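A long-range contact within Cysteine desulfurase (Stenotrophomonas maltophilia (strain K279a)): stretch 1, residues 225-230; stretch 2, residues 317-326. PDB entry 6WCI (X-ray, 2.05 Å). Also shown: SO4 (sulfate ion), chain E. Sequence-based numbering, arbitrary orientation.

Stretch 1 (225-230) VPHRKV
Stretch 2, residues 317-326: GQENVEAREA

Stretch 1 has no regular helix or strand. Its phi/psi values start at -65/-22 for Val-225, -82/-12 for Pro-226 and -120/-12 for His-227. The chain then extends: -154/162 at Arg-228, -73/126 at Lys-229 and -119/118 at Val-230. Stretch 2 opens with Gly-317 at the N-cap position, phi/psi 99/108. A CB at these angles would jam against the preceding carbonyl O and lie 2.4 Å from Asn-320 ND2. Residues 318-326 are helical, with phi near -65 and psi mostly near -40, and the helix continues beyond the stretch. Its i to i+4 bonds start with Val-321 N to Gly-317 O (2.9 Å).

From His-227 to Lys-229 the chain runs roughly against the helix direction. Lys-229 CA lies 4.7 Å from Gln-318 CA, and Arg-228 CA lies 4.9 Å from Glu-322 CA. His-227 then falls beside the last turn, near Glu-325. The backbones come close enough for a CA-H...O contact, with Glu-322 CA 3.4 Å from His-227 O. The contact buries 437 Å².

Gln-318, Val-321, Glu-322 and Glu-325 point their CA-to-CB bonds toward stretch 1. His-227 (chi1 -58°, chi2 -76°) donates from ND1 to Glu-325 OE2 at 2.7 Å, with an N-H...O angle of 160°. The oxygen sits at the ring edge, near its plane. Glu-325 is m, t. Water 1 donates to both stretches, its O 2.5 Å from Glu-325 OE1 and 2.6 Å from Pro-226 O. Val-321, chi1 t, packs its CG1 3.9 Å from Pro-226 O.

Arg-228 is p, t, m through chi3, with chi4 105°. Glu-322 is t, t with chi3 9°. They form a salt bridge, Arg-228 NH1 to Glu-322 OE2 at 3.4 Å. Glu-322 OE1 lies over one guanidinium face and OE2 well out of the plane: charges attract, but no N-H points at OE2.

Lys-229 is t, t, t, m. Its CB meets Gln-318 CB at 3.5 Å, and its CD lies 3.1 Å from Glu-319 OE2. The approach to Glu-319 is by the aliphatic chain; Lys-229 NZ is 4.9 Å from Glu-319 OE2. Glu-319 has its CA-to-CB bond directed away, but its end comes nearer (chi1 -74°, chi2 99°). Gln-318 has chi1 -54° and chi2 102°. Water 2 links its NE2 (3.0 Å to the water O) to Val-230 N (2.9 Å to the water O), accepting from both.

Arg-324 is out of reach of stretch 1; its NH2 donates to sulfate O2 at 2.9 Å.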

# COMPACT_ATOMS: atom_id res chain seq x y z
N VAL B 225 -15.53 11.71 -4.46
CA VAL B 225 -15.68 11.81 -3.01
C VAL B 225 -14.92 12.97 -2.37
O VAL B 225 -15.31 13.39 -1.28
CB VAL B 225 -15.30 10.49 -2.33
CG1 VAL B 225 -16.19 9.38 -2.86
CG2 VAL B 225 -13.85 10.18 -2.55
N PRO B 226 -13.86 13.55 -2.97
CA PRO B 226 -13.30 14.76 -2.36
C PRO B 226 -14.04 16.04 -2.70
O PRO B 226 -13.78 17.06 -2.04
CB PRO B 226 -11.86 14.80 -2.90
CG PRO B 226 -11.87 14.00 -4.12
CD PRO B 226 -13.00 13.05 -4.07
N HIS B 227 -14.95 16.03 -3.67
CA HIS B 227 -15.56 17.25 -4.18
C HIS B 227 -17.07 17.32 -4.02
O HIS B 227 -17.64 18.41 -4.21
CB HIS B 227 -15.20 17.44 -5.67
CG HIS B 227 -13.73 17.50 -5.92
ND1 HIS B 227 -12.97 18.62 -5.64
CD2 HIS B 227 -12.87 16.58 -6.42
CE1 HIS B 227 -11.71 18.38 -5.96
NE2 HIS B 227 -11.62 17.15 -6.44
N ARG B 228 -17.73 16.22 -3.68
CA ARG B 228 -19.17 16.22 -3.51
C ARG B 228 -19.56 15.12 -2.54
O ARG B 228 -18.80 14.18 -2.29
CB ARG B 228 -19.89 16.01 -4.84
CG ARG B 228 -19.64 14.62 -5.41
CD ARG B 228 -19.94 14.57 -6.89
NE ARG B 228 -21.37 14.68 -7.16
CZ ARG B 228 -21.97 15.76 -7.63
NH1 ARG B 228 -21.27 16.86 -7.89
NH2 ARG B 228 -23.28 15.75 -7.83
N LYS B 229 -20.78 15.23 -2.00
CA LYS B 229 -21.31 14.17 -1.17
C LYS B 229 -21.68 12.99 -2.06
O LYS B 229 -22.42 13.14 -3.03
CB LYS B 229 -22.52 14.62 -0.37
CG LYS B 229 -23.00 13.50 0.56
CD LYS B 229 -23.93 13.97 1.66
CE LYS B 229 -24.22 12.84 2.64
NZ LYS B 229 -24.78 11.62 1.97
N VAL B 230 -21.14 11.82 -1.73
CA VAL B 230 -21.48 10.60 -2.44
C VAL B 230 -22.12 9.65 -1.45
O VAL B 230 -21.49 9.27 -0.44
CB VAL B 230 -20.27 9.96 -3.14
CG1 VAL B 230 -20.72 8.76 -3.95
CG2 VAL B 230 -19.58 10.97 -4.04
N GLY B 317 -19.07 19.17 6.01
CA GLY B 317 -20.25 19.00 5.19
C GLY B 317 -19.87 18.88 3.73
O GLY B 317 -19.45 19.87 3.11
N GLN B 318 -19.99 17.67 3.18
CA GLN B 318 -19.64 17.45 1.78
C GLN B 318 -20.48 18.34 0.86
O GLN B 318 -19.97 18.86 -0.14
CB GLN B 318 -19.82 15.98 1.41
CG GLN B 318 -19.09 14.99 2.32
CD GLN B 318 -20.01 14.32 3.34
OE1 GLN B 318 -20.72 15.00 4.09
NE2 GLN B 318 -20.00 12.98 3.36
N GLU B 319 -21.76 18.53 1.19
CA GLU B 319 -22.58 19.47 0.42
C GLU B 319 -22.01 20.88 0.50
O GLU B 319 -22.03 21.63 -0.48
CB GLU B 319 -24.02 19.47 0.93
CG GLU B 319 -24.83 18.25 0.55
CD GLU B 319 -24.89 17.21 1.66
OE1 GLU B 319 -24.00 17.21 2.54
OE2 GLU B 319 -25.85 16.41 1.65
N ASN B 320 -21.49 21.27 1.67
CA ASN B 320 -20.90 22.60 1.81
C ASN B 320 -19.65 22.72 0.94
O ASN B 320 -19.40 23.78 0.36
CB ASN B 320 -20.56 22.88 3.28
CG ASN B 320 -21.79 23.06 4.14
OD1 ASN B 320 -22.78 23.66 3.71
ND2 ASN B 320 -21.75 22.54 5.36
N VAL B 321 -18.87 21.65 0.84
CA VAL B 321 -17.67 21.67 -0.00
C VAL B 321 -18.06 21.80 -1.47
O VAL B 321 -17.45 22.57 -2.22
CB VAL B 321 -16.83 20.41 0.24
CG1 VAL B 321 -15.86 20.20 -0.91
CG2 VAL B 321 -16.06 20.52 1.55
N GLU B 322 -19.05 21.02 -1.91
CA GLU B 322 -19.48 21.08 -3.30
C GLU B 322 -19.95 22.48 -3.67
O GLU B 322 -19.62 22.98 -4.75
CB GLU B 322 -20.60 20.06 -3.53
CG GLU B 322 -21.35 20.24 -4.83
CD GLU B 322 -22.44 19.20 -5.02
OE1 GLU B 322 -22.72 18.45 -4.07
OE2 GLU B 322 -23.01 19.14 -6.12
N ALA B 323 -20.68 23.13 -2.77
CA ALA B 323 -21.14 24.49 -3.03
C ALA B 323 -19.97 25.46 -3.09
O ALA B 323 -19.93 26.35 -3.94
CB ALA B 323 -22.15 24.92 -1.97
N ARG B 324 -18.99 25.29 -2.20
CA ARG B 324 -17.83 26.18 -2.19
C ARG B 324 -17.04 26.05 -3.48
O ARG B 324 -16.68 27.05 -4.11
CB ARG B 324 -16.95 25.86 -0.98
CG ARG B 324 -15.55 26.41 -1.06
CD ARG B 324 -15.54 27.92 -0.89
NE ARG B 324 -14.19 28.41 -0.61
CZ ARG B 324 -13.89 29.70 -0.42
NH1 ARG B 324 -14.85 30.61 -0.50
NH2 ARG B 324 -12.65 30.07 -0.17
N GLU B 325 -16.73 24.82 -3.89
CA GLU B 325 -15.90 24.65 -5.08
C GLU B 325 -16.66 25.00 -6.36
O GLU B 325 -16.03 25.33 -7.36
CB GLU B 325 -15.34 23.23 -5.11
CG GLU B 325 -14.40 22.94 -3.93
CD GLU B 325 -13.92 21.50 -3.88
OE1 GLU B 325 -13.02 21.20 -3.04
OE2 GLU B 325 -14.43 20.67 -4.66
N ALA B 326 -18.00 24.96 -6.33
CA ALA B 326 -18.77 25.44 -7.47
C ALA B 326 -18.67 26.95 -7.62
O ALA B 326 -18.58 27.47 -8.74
CB ALA B 326 -20.23 25.00 -7.33
S SO4 E . -12.33 33.71 -0.31
O1 SO4 E . -11.75 33.17 0.91
O2 SO4 E . -12.23 32.72 -1.38
O3 SO4 E . -11.60 34.92 -0.73
O4 SO4 E . -13.74 34.00 -0.05
O HOH W 1 -12.08 19.03 -2.27
O HOH W 2 -19.67 11.50 0.73